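Local coordinates for protein TfuB1 (Thermobifida fusca, PDB 6JX3) that binds the leader peptide of a lasso peptide precursor, probably as the RiPP recognition element of its biosynthetic pathway, at residues F17-E22 and M32-G37. Residues are numbered along the deposited sequence; the frame is centred on the assembly and turned at random. Where two conformers were deposited one is given.
Sequences FRLRPE and MVLLDG. With ZN (zinc ion), chain C.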
# COMPACT_ATOMS: atom_id res chain seq x y z
N PHE A 17 -7.64 -8.83 2.00
CA PHE A 17 -7.44 -7.42 1.69
C PHE A 17 -8.05 -7.12 0.32
O PHE A 17 -7.78 -7.84 -0.65
CB PHE A 17 -5.95 -7.09 1.71
CG PHE A 17 -5.63 -5.69 1.29
CD1 PHE A 17 -5.68 -4.66 2.21
CD2 PHE A 17 -5.26 -5.41 -0.01
CE1 PHE A 17 -5.38 -3.37 1.85
CE2 PHE A 17 -4.95 -4.12 -0.38
CZ PHE A 17 -5.01 -3.10 0.55
N ARG A 18 -8.86 -6.07 0.24
CA ARG A 18 -9.50 -5.73 -1.02
C ARG A 18 -9.46 -4.22 -1.19
O ARG A 18 -9.66 -3.48 -0.22
CB ARG A 18 -10.96 -6.19 -1.09
CG ARG A 18 -11.14 -7.70 -1.17
CD ARG A 18 -12.60 -8.07 -1.36
NE ARG A 18 -13.42 -7.68 -0.21
CZ ARG A 18 -14.72 -7.42 -0.27
NH1 ARG A 18 -15.36 -7.51 -1.43
NH2 ARG A 18 -15.38 -7.07 0.83
N LEU A 19 -9.19 -3.77 -2.41
CA LEU A 19 -9.36 -2.37 -2.73
C LEU A 19 -10.83 -2.05 -2.93
O LEU A 19 -11.63 -2.90 -3.33
CB LEU A 19 -8.57 -2.00 -3.98
CG LEU A 19 -7.05 -2.06 -3.88
CD1 LEU A 19 -6.41 -1.60 -5.20
CD2 LEU A 19 -6.51 -1.24 -2.71
N ARG A 20 -11.20 -0.79 -2.66
CA ARG A 20 -12.55 -0.36 -2.93
C ARG A 20 -12.80 -0.44 -4.44
O ARG A 20 -11.86 -0.38 -5.24
CB ARG A 20 -12.78 1.05 -2.39
CG ARG A 20 -12.92 1.15 -0.84
CD ARG A 20 -13.61 2.46 -0.40
NE ARG A 20 -14.75 2.72 -1.27
CZ ARG A 20 -15.98 2.25 -1.07
NH1 ARG A 20 -16.26 1.53 0.01
NH2 ARG A 20 -16.93 2.51 -1.96
N PRO A 21 -14.06 -0.61 -4.85
CA PRO A 21 -14.33 -0.89 -6.27
C PRO A 21 -13.92 0.23 -7.21
O PRO A 21 -13.62 -0.04 -8.38
CB PRO A 21 -15.86 -1.10 -6.31
CG PRO A 21 -16.26 -1.33 -4.91
CD PRO A 21 -15.28 -0.64 -4.03
N GLU A 22 -13.91 1.48 -6.74
CA GLU A 22 -13.62 2.63 -7.59
C GLU A 22 -12.13 2.94 -7.68
O GLU A 22 -11.76 3.95 -8.30
CB GLU A 22 -14.38 3.85 -7.08
CG GLU A 22 -13.84 4.46 -5.79
CD GLU A 22 -14.39 3.82 -4.51
OE1 GLU A 22 -14.97 2.71 -4.55
OE2 GLU A 22 -14.24 4.44 -3.44
N MET A 32 4.10 3.25 -7.76
CA MET A 32 2.71 2.80 -7.82
C MET A 32 1.78 3.91 -7.36
O MET A 32 2.01 4.54 -6.32
CB MET A 32 2.49 1.56 -6.96
CG MET A 32 1.05 1.10 -6.87
SD MET A 32 0.94 -0.55 -6.12
CE MET A 32 -0.81 -0.74 -5.86
N VAL A 33 0.73 4.15 -8.14
CA VAL A 33 -0.25 5.20 -7.86
C VAL A 33 -1.63 4.56 -7.80
O VAL A 33 -1.94 3.65 -8.59
CB VAL A 33 -0.19 6.29 -8.95
CG1 VAL A 33 -1.24 7.35 -8.71
CG2 VAL A 33 1.21 6.90 -9.01
N LEU A 34 -2.46 5.02 -6.86
CA LEU A 34 -3.83 4.56 -6.69
C LEU A 34 -4.74 5.76 -6.91
O LEU A 34 -4.51 6.82 -6.35
CB LEU A 34 -4.08 3.99 -5.29
CG LEU A 34 -3.36 2.70 -4.89
CD1 LEU A 34 -3.75 2.28 -3.48
CD2 LEU A 34 -3.71 1.63 -5.85
N LEU A 35 -5.76 5.57 -7.73
CA LEU A 35 -6.68 6.64 -8.09
C LEU A 35 -8.07 6.26 -7.63
O LEU A 35 -8.55 5.16 -7.93
CB LEU A 35 -6.68 6.87 -9.61
CG LEU A 35 -7.87 7.66 -10.14
CD1 LEU A 35 -7.76 9.13 -9.70
CD2 LEU A 35 -7.93 7.52 -11.66
N ASP A 36 -8.73 7.17 -6.91
CA ASP A 36 -10.12 7.00 -6.55
C ASP A 36 -10.98 7.66 -7.62
O ASP A 36 -11.00 8.89 -7.73
CB ASP A 36 -10.41 7.58 -5.18
CG ASP A 36 -11.80 7.25 -4.69
OD1 ASP A 36 -12.78 7.49 -5.43
OD2 ASP A 36 -11.91 6.74 -3.57
N GLY A 37 -11.69 6.85 -8.40
CA GLY A 37 -12.44 7.34 -9.54
C GLY A 37 -13.66 8.15 -9.19
O GLY A 37 -14.22 8.82 -10.07
ZN ZN C . -13.76 6.26 -2.96
O HOH W 1 -13.35 6.11 -0.89
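Loop 17-22 and segment 32-37, which is strand 32-36 and the residue after it, converge toward Glu22, CA separations falling from 9.7 Å for Leu19 and Leu34 to 5.2 Å for Glu22 and Gly37. At the narrow end Gly37 N donates to Glu22 O (2.9 Å), nearly straight at 164°, although the donor stands above the carbonyl plane. Glu22 places CG in the crowded position between backbone N and carbonyl carbon (chi1 73°), and its bend at chi2 brings OE2 to the zinc at 1.9 Å. Asp36, with CG anti to the backbone N, supplies OD2 at 2.0 Å; the carboxylate planes lie 65° apart, and a water is the third ligand modelled here. Asp36 OD1 accepts from Arg38 N and Ser39 N, which probably helps to orient the metal-binding carboxylate. The site thus ties the loop entering strand 23-27 to the end of the central strand of the three-stranded antiparallel sheet in this PqqD-like fold, whose Leu35 also packs on an aromatic side chain of the bound leader peptide. Arg20, bent at chi3, donates from NE to the syn lone pair of Glu22 OE2 at 2.8 Å, and OE2 lies almost in the guanidinium plane. An alanine here would probably leave the Glu22 carboxylate less firmly oriented, since this salt bridge would be lost. At the wider end the contact is apolar, with Leu19 CD1 meeting Leu34 CD2 tip to tip at 4.3 Å and Met96 also packing against Leu34.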